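Local coordinates for porin (Acinetobacter baumannii AB307-0294, PDB 5DL7), which forms an outer-membrane beta-barrel of the OprD porin family that probably lets small molecules, possibly including vanillate, cross the outer membrane, at residues Arg28-Arg34 with Ala46-Gly52; Met75-Asn79 with Arg102-Gly107; Arg90-Pro95 with Gln171-Ile175. All blocks are in the same frame, centred on the assembly; numbering follows the deposited sequence.

All three contacts fall on one side of the barrel, their centres 9 to 12 Å apart. Contact 1 pairs strands 22-36 and 46-58; contact 2 pairs strands 66-79 and 105-117, and because 46-58 and 66-79 are neighbours, the four strands run on as one antiparallel sheet. Contact 1 closes along the chain before the other two open, whereas contacts 2 and 3 alternate. Residues 90-95 of contact 3 belong to the long connection between the two strands of contact 2, and this loop lies against the inner face of the wall: Ser91 meets Asp48, Leu93 packs on Phe30, and the Leu93 carbonyl probably accepts a hydrogen bond from the Tyr106 hydroxyl. Residues 171-175 come from a second loop, which contact 3 joins to the first on the inner side of the wall.

Contact 1: residues Arg28-Arg34 with Ala46-Gly52; sequences RNFYFDR and ARDWAQG. With C8E ((hydroxyethyloxy)tri(ethyloxy)octane), chain K.
This is the first hairpin of the porin's barrel wall: strand 22-36 turns back into strand 46-58, and residues 28-34 pair with 46-52. Build both strands extended and antiparallel, axes 4.7 Å apart at closest and 169° between directions. Arg28-Gly52, Phe30-Ala50, Phe32-Asp48 and Arg34-Ala46 are hydrogen-bonded pairs, each with two backbone bonds, for example Phe30 N to Ala50 O at 2.9 Å and Ala50 N to Phe30 O at 3.0 Å. Asn29-Gln51, Tyr31-Trp49 and Asp33-Arg47 are the non-hydrogen-bonded pairs between them, with CA atoms 4.4 Å apart.

The side chains of these last three pairs share one face. With chi1 near t, Asn29 brings OD1 to 2.8 Å from Trp49 NE1, a hydrogen bond. Tyr31, also t, turns its ring edge toward the Trp49 face in an offset edge-to-face pair, centroids 5.9 Å apart and planes at 84°. Asp33 OD1 forms a salt bridge with Arg47, 2.9 Å from its NE and 3.0 Å from its NH2. A C8E detergent molecule covers a face of both the Tyr31 and Trp49 rings, and its O21 donates to Asn29 OD1 at 3.1 Å. On the other face Phe30 and Phe32 meet Leu93 and Ser91, and Asp48 hydrogen-bonds Ser91 and forms a salt bridge with Arg102. Detergent outside and loop residues inside are what the wall of a membrane beta-barrel presents.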
loop_
_atom_site.group_PDB
_atom_site.type_symbol
_atom_site.label_atom_id
_atom_site.label_comp_id
_atom_site.label_asym_id
_atom_site.label_seq_id
_atom_site.Cartn_x
_atom_site.Cartn_y
_atom_site.Cartn_z
ATOM N N ARG A 28 -16.180 -7.049 -4.256
ATOM C CA ARG A 28 -15.830 -5.644 -3.910
ATOM C C ARG A 28 -16.515 -4.684 -4.835
ATOM O O ARG A 28 -16.581 -4.946 -6.036
ATOM C CB ARG A 28 -14.339 -5.434 -4.140
ATOM C CG ARG A 28 -13.452 -6.418 -3.445
ATOM C CD ARG A 28 -12.866 -5.636 -2.189
ATOM N NE ARG A 28 -11.833 -4.959 -2.741
ATOM C CZ ARG A 28 -11.101 -3.808 -2.559
ATOM N NH1 ARG A 28 -10.260 -3.721 -3.516
ATOM N NH2 ARG A 28 -11.067 -2.874 -1.672
ATOM N N ASN A 29 -17.133 -3.644 -4.310
ATOM C CA ASN A 29 -17.686 -2.561 -5.077
ATOM C C ASN A 29 -16.899 -1.305 -4.579
ATOM O O ASN A 29 -16.790 -1.150 -3.345
ATOM C CB ASN A 29 -19.104 -2.414 -4.708
ATOM C CG ASN A 29 -19.796 -1.414 -5.592
ATOM O OD1 ASN A 29 -19.674 -0.253 -5.422
ATOM N ND2 ASN A 29 -20.430 -1.881 -6.613
ATOM N N PHE A 30 -16.267 -0.615 -5.482
ATOM C CA PHE A 30 -15.305 0.495 -5.166
ATOM C C PHE A 30 -15.676 1.719 -6.047
ATOM O O PHE A 30 -15.611 1.652 -7.236
ATOM C CB PHE A 30 -13.966 -0.038 -5.463
ATOM C CG PHE A 30 -12.798 0.712 -4.857
ATOM C CD1 PHE A 30 -12.769 2.133 -4.676
ATOM C CD2 PHE A 30 -11.585 0.021 -4.590
ATOM C CE1 PHE A 30 -11.691 2.812 -4.096
ATOM C CE2 PHE A 30 -10.480 0.693 -3.988
ATOM C CZ PHE A 30 -10.527 2.083 -3.743
ATOM N N TYR A 31 -15.991 2.817 -5.411
ATOM C CA TYR A 31 -16.126 4.095 -6.122
ATOM C C TYR A 31 -14.979 5.008 -5.707
ATOM O O TYR A 31 -14.683 5.086 -4.481
ATOM C CB TYR A 31 -17.428 4.772 -5.638
ATOM C CG TYR A 31 -17.648 6.147 -6.214
ATOM C CD1 TYR A 31 -17.781 6.315 -7.607
ATOM C CD2 TYR A 31 -17.582 7.294 -5.426
ATOM C CE1 TYR A 31 -17.980 7.580 -8.161
ATOM C CE2 TYR A 31 -17.742 8.573 -5.986
ATOM C CZ TYR A 31 -17.967 8.679 -7.360
ATOM O OH TYR A 31 -18.129 9.914 -7.914
ATOM N N PHE A 32 -14.342 5.626 -6.677
ATOM C CA PHE A 32 -13.138 6.459 -6.437
ATOM C C PHE A 32 -13.377 7.773 -7.160
ATOM O O PHE A 32 -13.729 7.770 -8.315
ATOM C CB PHE A 32 -11.912 5.781 -7.051
ATOM C CG PHE A 32 -10.605 6.548 -6.896
ATOM C CD1 PHE A 32 -10.313 7.634 -7.732
ATOM C CD2 PHE A 32 -9.660 6.167 -5.936
ATOM C CE1 PHE A 32 -9.149 8.348 -7.601
ATOM C CE2 PHE A 32 -8.455 6.878 -5.805
ATOM C CZ PHE A 32 -8.226 7.983 -6.622
ATOM N N ASP A 33 -13.280 8.853 -6.404
ATOM C CA ASP A 33 -13.452 10.204 -7.051
ATOM C C ASP A 33 -12.392 11.095 -6.456
ATOM O O ASP A 33 -12.589 11.589 -5.325
ATOM C CB ASP A 33 -14.809 10.716 -6.643
ATOM C CG ASP A 33 -15.079 12.228 -7.159
ATOM O OD1 ASP A 33 -14.574 12.504 -8.292
ATOM O OD2 ASP A 33 -15.763 13.043 -6.392
ATOM N N ARG A 34 -11.395 11.497 -7.225
ATOM C CA ARG A 34 -10.428 12.488 -6.762
ATOM C C ARG A 34 -10.799 13.780 -7.630
ATOM O O ARG A 34 -10.474 13.907 -8.774
ATOM C CB ARG A 34 -9.041 12.020 -7.019
ATOM C CG ARG A 34 -7.934 13.019 -6.689
ATOM C CD ARG A 34 -6.557 12.563 -6.932
ATOM N NE ARG A 34 -6.208 11.501 -5.936
ATOM C CZ ARG A 34 -5.304 10.569 -6.082
ATOM N NH1 ARG A 34 -4.458 10.554 -7.083
ATOM N NH2 ARG A 34 -4.986 9.750 -5.054
ATOM N N ALA A 46 -10.327 12.573 -11.336
ATOM C CA ALA A 46 -9.989 11.157 -11.615
ATOM C C ALA A 46 -11.121 10.361 -10.999
ATOM O O ALA A 46 -11.407 10.542 -9.772
ATOM C CB ALA A 46 -8.683 10.736 -11.000
ATOM N N ARG A 47 -11.782 9.473 -11.759
ATOM C CA ARG A 47 -13.018 8.887 -11.211
ATOM C C ARG A 47 -13.278 7.564 -11.890
ATOM O O ARG A 47 -13.024 7.446 -13.079
ATOM C CB ARG A 47 -14.239 9.753 -11.507
ATOM C CG ARG A 47 -15.562 9.438 -10.850
ATOM C CD ARG A 47 -16.658 10.490 -11.169
ATOM N NE ARG A 47 -16.299 11.708 -10.527
ATOM C CZ ARG A 47 -16.962 12.910 -10.613
ATOM N NH1 ARG A 47 -17.946 13.032 -11.448
ATOM N NH2 ARG A 47 -16.531 13.964 -9.984
ATOM N N ASP A 48 -13.787 6.612 -11.107
ATOM C CA ASP A 48 -14.293 5.347 -11.708
ATOM C C ASP A 48 -15.185 4.684 -10.644
ATOM O O ASP A 48 -15.162 4.980 -9.462
ATOM C CB ASP A 48 -13.178 4.348 -12.085
ATOM C CG ASP A 48 -12.513 4.565 -13.379
ATOM O OD1 ASP A 48 -13.137 4.552 -14.462
ATOM O OD2 ASP A 48 -11.182 4.790 -13.378
ATOM N N TRP A 49 -16.036 3.776 -11.150
ATOM C CA TRP A 49 -16.880 3.014 -10.288
ATOM C C TRP A 49 -16.811 1.566 -10.843
ATOM O O TRP A 49 -17.106 1.301 -12.027
ATOM C CB TRP A 49 -18.271 3.482 -10.295
ATOM C CG TRP A 49 -19.168 2.822 -9.292
ATOM C CD1 TRP A 49 -18.812 2.102 -8.153
ATOM C CD2 TRP A 49 -20.595 2.727 -9.380
ATOM N NE1 TRP A 49 -19.917 1.637 -7.522
ATOM C CE2 TRP A 49 -21.019 1.937 -8.283
ATOM C CE3 TRP A 49 -21.548 3.165 -10.329
ATOM C CZ2 TRP A 49 -22.374 1.672 -8.023
ATOM C CZ3 TRP A 49 -22.853 2.816 -10.167
ATOM C CH2 TRP A 49 -23.280 2.059 -9.025
ATOM N N ALA A 50 -16.303 0.659 -9.993
ATOM C CA ALA A 50 -16.035 -0.697 -10.434
ATOM C C ALA A 50 -16.398 -1.743 -9.436
ATOM O O ALA A 50 -16.553 -1.514 -8.249
ATOM C CB ALA A 50 -14.518 -0.897 -10.748
ATOM N N GLN A 51 -16.647 -2.967 -9.975
ATOM C CA GLN A 51 -16.912 -4.116 -9.112
ATOM C C GLN A 51 -16.003 -5.254 -9.412
ATOM O O GLN A 51 -15.683 -5.507 -10.598
ATOM C CB GLN A 51 -18.399 -4.572 -9.436
ATOM C CG GLN A 51 -18.798 -5.777 -8.636
ATOM C CD GLN A 51 -20.038 -5.388 -7.977
ATOM O OE1 GLN A 51 -21.035 -4.957 -8.656
ATOM N NE2 GLN A 51 -19.968 -5.362 -6.691
ATOM N N GLY A 52 -15.615 -6.006 -8.409
ATOM C CA GLY A 52 -14.655 -7.052 -8.594
ATOM C C GLY A 52 -14.910 -8.295 -7.757
ATOM O O GLY A 52 -15.593 -8.258 -6.757
HETATM O O12 C8E K . -21.258 7.620 -10.514
HETATM C C13 C8E K . -21.975 6.661 -9.774
HETATM C C14 C8E K . -21.326 6.462 -8.414
HETATM O O15 C8E K . -22.153 5.684 -7.541
HETATM C C16 C8E K . -21.732 5.659 -6.155
HETATM C C17 C8E K . -21.952 4.227 -5.745
HETATM O O18 C8E K . -21.711 3.945 -4.368
HETATM C C19 C8E K . -21.098 2.654 -4.205
HETATM C C20 C8E K . -20.480 2.419 -2.830
HETATM O O21 C8E K . -19.251 1.595 -2.929
#

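Contact 2: residues Met75-Asn79 with Arg102-Gly107. With CA (calcium ion), chain E; CA (calcium ion), chain C.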
loop_
_atom_site.group_PDB
_atom_site.type_symbol
_atom_site.label_atom_id
_atom_site.label_comp_id
_atom_site.label_asym_id
_atom_site.label_seq_id
_atom_site.Cartn_x
_atom_site.Cartn_y
_atom_site.Cartn_z
ATOM N N MET A 75 -9.024 -12.993 -10.377
ATOM C CA MET A 75 -9.552 -11.575 -10.312
ATOM C C MET A 75 -10.382 -11.332 -11.531
ATOM O O MET A 75 -9.979 -11.727 -12.619
ATOM C CB MET A 75 -8.473 -10.625 -10.219
ATOM C CG MET A 75 -7.607 -10.750 -8.977
ATOM S SD MET A 75 -5.976 -10.112 -9.020
ATOM C CE MET A 75 -5.133 -11.540 -9.871
ATOM N N ALA A 76 -11.639 -10.880 -11.353
ATOM C CA ALA A 76 -12.484 -10.453 -12.464
ATOM C C ALA A 76 -13.085 -9.101 -12.059
ATOM O O ALA A 76 -13.797 -9.066 -11.070
ATOM C CB ALA A 76 -13.494 -11.471 -12.765
ATOM N N GLY A 77 -12.906 -8.070 -12.880
ATOM C CA GLY A 77 -13.337 -6.716 -12.627
ATOM C C GLY A 77 -14.173 -6.077 -13.727
ATOM O O GLY A 77 -13.996 -6.450 -14.881
ATOM N N PHE A 78 -15.116 -5.235 -13.343
ATOM C CA PHE A 78 -16.128 -4.654 -14.233
ATOM C C PHE A 78 -16.320 -3.221 -14.037
ATOM O O PHE A 78 -16.455 -2.790 -12.878
ATOM C CB PHE A 78 -17.511 -5.301 -13.933
ATOM C CG PHE A 78 -17.498 -6.789 -14.004
ATOM C CD1 PHE A 78 -16.960 -7.576 -12.955
ATOM C CD2 PHE A 78 -17.884 -7.382 -15.143
ATOM C CE1 PHE A 78 -16.843 -8.983 -13.044
ATOM C CE2 PHE A 78 -17.896 -8.792 -15.203
ATOM C CZ PHE A 78 -17.323 -9.569 -14.152
ATOM N N ASN A 79 -16.530 -2.478 -15.129
ATOM C CA ASN A 79 -16.745 -1.076 -15.052
ATOM C C ASN A 79 -18.280 -0.915 -14.818
ATOM O O ASN A 79 -19.069 -1.448 -15.543
ATOM C CB ASN A 79 -16.366 -0.493 -16.424
ATOM C CG ASN A 79 -16.671 0.946 -16.551
ATOM O OD1 ASN A 79 -16.907 1.697 -15.589
ATOM N ND2 ASN A 79 -16.712 1.376 -17.786
ATOM N N ARG A 102 -12.050 3.441 -20.858
ATOM C CA ARG A 102 -11.818 2.260 -19.968
ATOM C C ARG A 102 -12.055 0.965 -20.726
ATOM O O ARG A 102 -13.062 0.880 -21.396
ATOM C CB ARG A 102 -12.880 2.306 -18.861
ATOM C CG ARG A 102 -12.337 3.193 -17.755
ATOM C CD ARG A 102 -11.993 4.645 -18.088
ATOM N NE ARG A 102 -11.773 5.418 -16.830
ATOM C CZ ARG A 102 -11.274 6.663 -16.770
ATOM N NH1 ARG A 102 -10.853 7.302 -17.878
ATOM N NH2 ARG A 102 -11.192 7.350 -15.615
ATOM N N ASP A 103 -11.264 -0.043 -20.435
ATOM C CA ASP A 103 -11.748 -1.357 -20.646
ATOM C C ASP A 103 -12.879 -1.694 -19.645
ATOM O O ASP A 103 -12.672 -1.467 -18.478
ATOM C CB ASP A 103 -10.609 -2.314 -20.467
ATOM C CG ASP A 103 -9.510 -2.205 -21.632
ATOM O OD1 ASP A 103 -9.916 -1.765 -22.767
ATOM O OD2 ASP A 103 -8.365 -2.552 -21.368
ATOM N N ASP A 104 -13.915 -2.321 -20.099
ATOM C CA ASP A 104 -15.124 -2.520 -19.322
ATOM C C ASP A 104 -15.110 -3.784 -18.448
ATOM O O ASP A 104 -15.947 -3.895 -17.509
ATOM C CB ASP A 104 -16.309 -2.454 -20.172
ATOM C CG ASP A 104 -16.474 -1.053 -20.766
ATOM O OD1 ASP A 104 -16.211 0.009 -20.111
ATOM O OD2 ASP A 104 -16.732 -0.976 -21.953
ATOM N N TYR A 105 -14.147 -4.675 -18.739
ATOM C CA TYR A 105 -13.998 -5.935 -18.130
ATOM C C TYR A 105 -12.531 -6.242 -18.123
ATOM O O TYR A 105 -11.865 -5.856 -19.089
ATOM C CB TYR A 105 -14.801 -7.021 -18.714
ATOM C CG TYR A 105 -14.321 -8.234 -18.199
ATOM C CD1 TYR A 105 -14.772 -8.680 -16.960
ATOM C CD2 TYR A 105 -13.361 -9.005 -18.882
ATOM C CE1 TYR A 105 -14.312 -9.872 -16.347
ATOM C CE2 TYR A 105 -12.809 -10.151 -18.257
ATOM C CZ TYR A 105 -13.254 -10.603 -17.011
ATOM O OH TYR A 105 -12.942 -11.854 -16.452
ATOM N N TYR A 106 -11.984 -6.743 -16.992
ATOM C CA TYR A 106 -10.664 -7.276 -17.028
ATOM C C TYR A 106 -10.528 -8.374 -16.057
ATOM O O TYR A 106 -11.074 -8.284 -14.869
ATOM C CB TYR A 106 -9.569 -6.280 -16.829
ATOM C CG TYR A 106 -9.346 -5.554 -15.435
ATOM C CD1 TYR A 106 -10.370 -4.814 -14.834
ATOM C CD2 TYR A 106 -8.070 -5.524 -14.824
ATOM C CE1 TYR A 106 -10.101 -4.073 -13.602
ATOM C CE2 TYR A 106 -7.775 -4.801 -13.607
ATOM C CZ TYR A 106 -8.900 -4.070 -13.027
ATOM O OH TYR A 106 -8.594 -3.318 -11.942
ATOM N N GLY A 107 -9.746 -9.382 -16.450
ATOM C CA GLY A 107 -9.641 -10.618 -15.679
ATOM C C GLY A 107 -8.195 -11.083 -15.610
ATOM O O GLY A 107 -7.464 -10.741 -16.538
HETATM CA CA CA E . -15.342 1.334 -22.232
HETATM CA CA CA C . -7.443 -1.977 -23.711
HETATM O O HOH W 1 -5.679 -1.664 -22.209
HETATM O O HOH W 2 -14.250 0.528 -23.959
HETATM O O HOH W 3 -15.828 3.236 -20.621
#
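An antiparallel strand pairing in the barrel wall gives way here to a calcium-binding loop end: strand 66-79 finishes beside the start of strand 105-117. Gly77 and Tyr106 form the hydrogen-bonded pair, Gly77 N to Tyr106 O at 2.7 Å and Tyr106 N to Gly77 O at 2.9 Å, and one more backbone bond, Asn79 N to Asp104 O at 2.8 Å, follows just beyond the paired strand. A CB on Gly77 would collide with the Tyr106 ring, whose hydroxyl reaches the Leu93 carbonyl. On the face carrying Ala76 and Phe78, Tyr105 points its ring edge at the face of Phe78, centroids 5.2 Å apart and planes at 60°. Before the strand begins, Asp103 chelates one calcium through both carboxylate oxygens, a site shared with Asn97. The second calcium takes Arg102 O at 2.5 Å, two waters, and Asp104 in bidentate fashion. One of these ligand atoms, Asp104 OD1, also accepts a hydrogen bond from Asn79 ND2 at 2.7 Å.

Contact 3: residues Arg90-Pro95 with Gln171-Ile175; sequences RSGLLP and QRDSI
Charge makes the direct link between these two irregular segments: Arg90 NH2 donates to Asp173 OD2 at 2.5 Å in a salt bridge, with the oxygen at the edge of the guanidinium. Both side chains take chi1 near p, and the CA-to-CB bond of each points toward the other segment. Water adds two bridges. Water 4 accepts from Arg90 NE at 2.9 Å and donates to Leu94 O at 2.8 Å and Asp173 OD2 at 2.4 Å; water 5 donates to Gly92 O at 2.8 Å and, weakly, to Arg172 O at 3.1 Å. The backbones are those of two inward-folded loops of the porin barrel. Residues 171-174 make a type I beta turn, Ser174 N to Gln171 O at 3.0 Å, and Ser91 OG accepts from Leu93 N at 3.0 Å in an ST turn. Between Ser91 and Leu93, Gly92 has phi/psi 96/-4, a conformation that calls for glycine. In van der Waals contact, Asp173 CB lies 3.4 Å from Gly92 O, and Pro95 CG rests 3.4 Å from Asp173 O.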
loop_
_atom_site.group_PDB
_atom_site.type_symbol
_atom_site.label_atom_id
_atom_site.label_comp_id
_atom_site.label_asym_id
_atom_site.label_seq_id
_atom_site.Cartn_x
_atom_site.Cartn_y
_atom_site.Cartn_z
ATOM N N ARG A 90 -7.776 8.816 -15.034
ATOM C CA ARG A 90 -7.655 7.448 -14.659
ATOM C C ARG A 90 -7.587 7.383 -13.118
ATOM O O ARG A 90 -6.848 8.138 -12.493
ATOM C CB ARG A 90 -6.532 6.677 -15.237
ATOM C CG ARG A 90 -5.199 7.098 -14.972
ATOM C CD ARG A 90 -4.262 6.289 -15.886
ATOM N NE ARG A 90 -3.942 5.010 -15.296
ATOM C CZ ARG A 90 -2.702 4.629 -14.891
ATOM N NH1 ARG A 90 -1.645 5.455 -14.974
ATOM N NH2 ARG A 90 -2.445 3.388 -14.475
ATOM N N SER A 91 -8.374 6.459 -12.543
ATOM C CA SER A 91 -8.308 6.173 -11.076
ATOM C C SER A 91 -7.374 5.109 -10.659
ATOM O O SER A 91 -6.987 5.001 -9.457
ATOM C CB SER A 91 -9.746 5.804 -10.659
ATOM O OG SER A 91 -10.114 4.492 -11.050
ATOM N N GLY A 92 -7.125 4.156 -11.536
ATOM C CA GLY A 92 -6.507 2.936 -11.178
ATOM C C GLY A 92 -7.373 1.692 -10.866
ATOM O O GLY A 92 -6.885 0.636 -10.557
ATOM N N LEU A 93 -8.680 1.866 -10.868
ATOM C CA LEU A 93 -9.576 0.794 -10.634
ATOM C C LEU A 93 -9.728 -0.090 -11.897
ATOM O O LEU A 93 -10.235 -1.159 -11.835
ATOM C CB LEU A 93 -11.022 1.294 -10.254
ATOM C CG LEU A 93 -11.117 2.019 -8.893
ATOM C CD1 LEU A 93 -12.553 2.315 -8.586
ATOM C CD2 LEU A 93 -10.544 1.158 -7.761
ATOM N N LEU A 94 -9.560 0.550 -13.074
ATOM C CA LEU A 94 -9.852 -0.134 -14.363
ATOM C C LEU A 94 -8.664 0.209 -15.364
ATOM O O LEU A 94 -8.070 1.347 -15.282
ATOM C CB LEU A 94 -11.103 0.428 -14.985
ATOM C CG LEU A 94 -12.429 0.103 -14.233
ATOM C CD1 LEU A 94 -13.533 1.033 -14.705
ATOM C CD2 LEU A 94 -12.806 -1.338 -14.487
ATOM N N PRO A 95 -8.381 -0.717 -16.253
ATOM C CA PRO A 95 -7.418 -0.400 -17.369
ATOM C C PRO A 95 -7.936 0.733 -18.202
ATOM O O PRO A 95 -9.178 0.888 -18.479
ATOM C CB PRO A 95 -7.259 -1.701 -18.104
ATOM C CG PRO A 95 -7.921 -2.769 -17.210
ATOM C CD PRO A 95 -9.015 -2.020 -16.492
ATOM N N GLN A 171 0.580 -4.783 -12.621
ATOM C CA GLN A 171 0.030 -3.618 -11.897
ATOM C C GLN A 171 -1.451 -3.923 -11.579
ATOM O O GLN A 171 -2.128 -4.668 -12.257
ATOM C CB GLN A 171 0.195 -2.338 -12.561
ATOM C CG GLN A 171 1.641 -1.989 -12.983
ATOM C CD GLN A 171 2.573 -1.727 -11.710
ATOM O OE1 GLN A 171 2.262 -2.114 -10.598
ATOM N NE2 GLN A 171 3.858 -1.339 -12.018
ATOM N N ARG A 172 -1.877 -3.261 -10.529
ATOM C CA ARG A 172 -3.260 -3.470 -10.075
ATOM C C ARG A 172 -4.342 -3.317 -11.134
ATOM O O ARG A 172 -5.344 -4.072 -11.177
ATOM C CB ARG A 172 -3.522 -2.448 -8.854
ATOM C CG ARG A 172 -3.355 -1.054 -9.224
ATOM C CD ARG A 172 -2.912 -0.227 -7.993
ATOM N NE ARG A 172 -2.700 1.167 -8.294
ATOM C CZ ARG A 172 -2.449 2.116 -7.397
ATOM N NH1 ARG A 172 -2.237 1.786 -6.113
ATOM N NH2 ARG A 172 -2.342 3.369 -7.816
ATOM N N ASP A 173 -4.167 -2.335 -11.996
ATOM C CA ASP A 173 -5.082 -2.003 -13.071
ATOM C C ASP A 173 -4.638 -2.526 -14.477
ATOM O O ASP A 173 -5.102 -2.044 -15.464
ATOM C CB ASP A 173 -5.220 -0.498 -13.238
ATOM C CG ASP A 173 -3.867 0.248 -13.406
ATOM O OD1 ASP A 173 -2.777 -0.371 -13.306
ATOM O OD2 ASP A 173 -3.910 1.496 -13.725
ATOM N N SER A 174 -3.958 -3.653 -14.468
ATOM C CA SER A 174 -3.452 -4.242 -15.723
ATOM C C SER A 174 -3.653 -5.685 -15.763
ATOM O O SER A 174 -3.587 -6.440 -14.770
ATOM C CB SER A 174 -1.945 -3.946 -15.811
ATOM O OG SER A 174 -1.495 -4.473 -17.099
ATOM N N ILE A 175 -3.917 -6.177 -16.998
ATOM C CA ILE A 175 -3.910 -7.588 -17.199
ATOM C C ILE A 175 -2.554 -8.134 -17.599
ATOM O O ILE A 175 -2.443 -9.417 -17.694
ATOM C CB ILE A 175 -4.920 -8.109 -18.193
ATOM C CG1 ILE A 175 -4.714 -7.549 -19.625
ATOM C CG2 ILE A 175 -6.344 -7.705 -17.824
ATOM C CD1 ILE A 175 -5.715 -7.958 -20.711
HETATM O O HOH W 4 -5.687 2.666 -14.898
HETATM O O HOH W 5 -7.178 -2.004 -9.677
#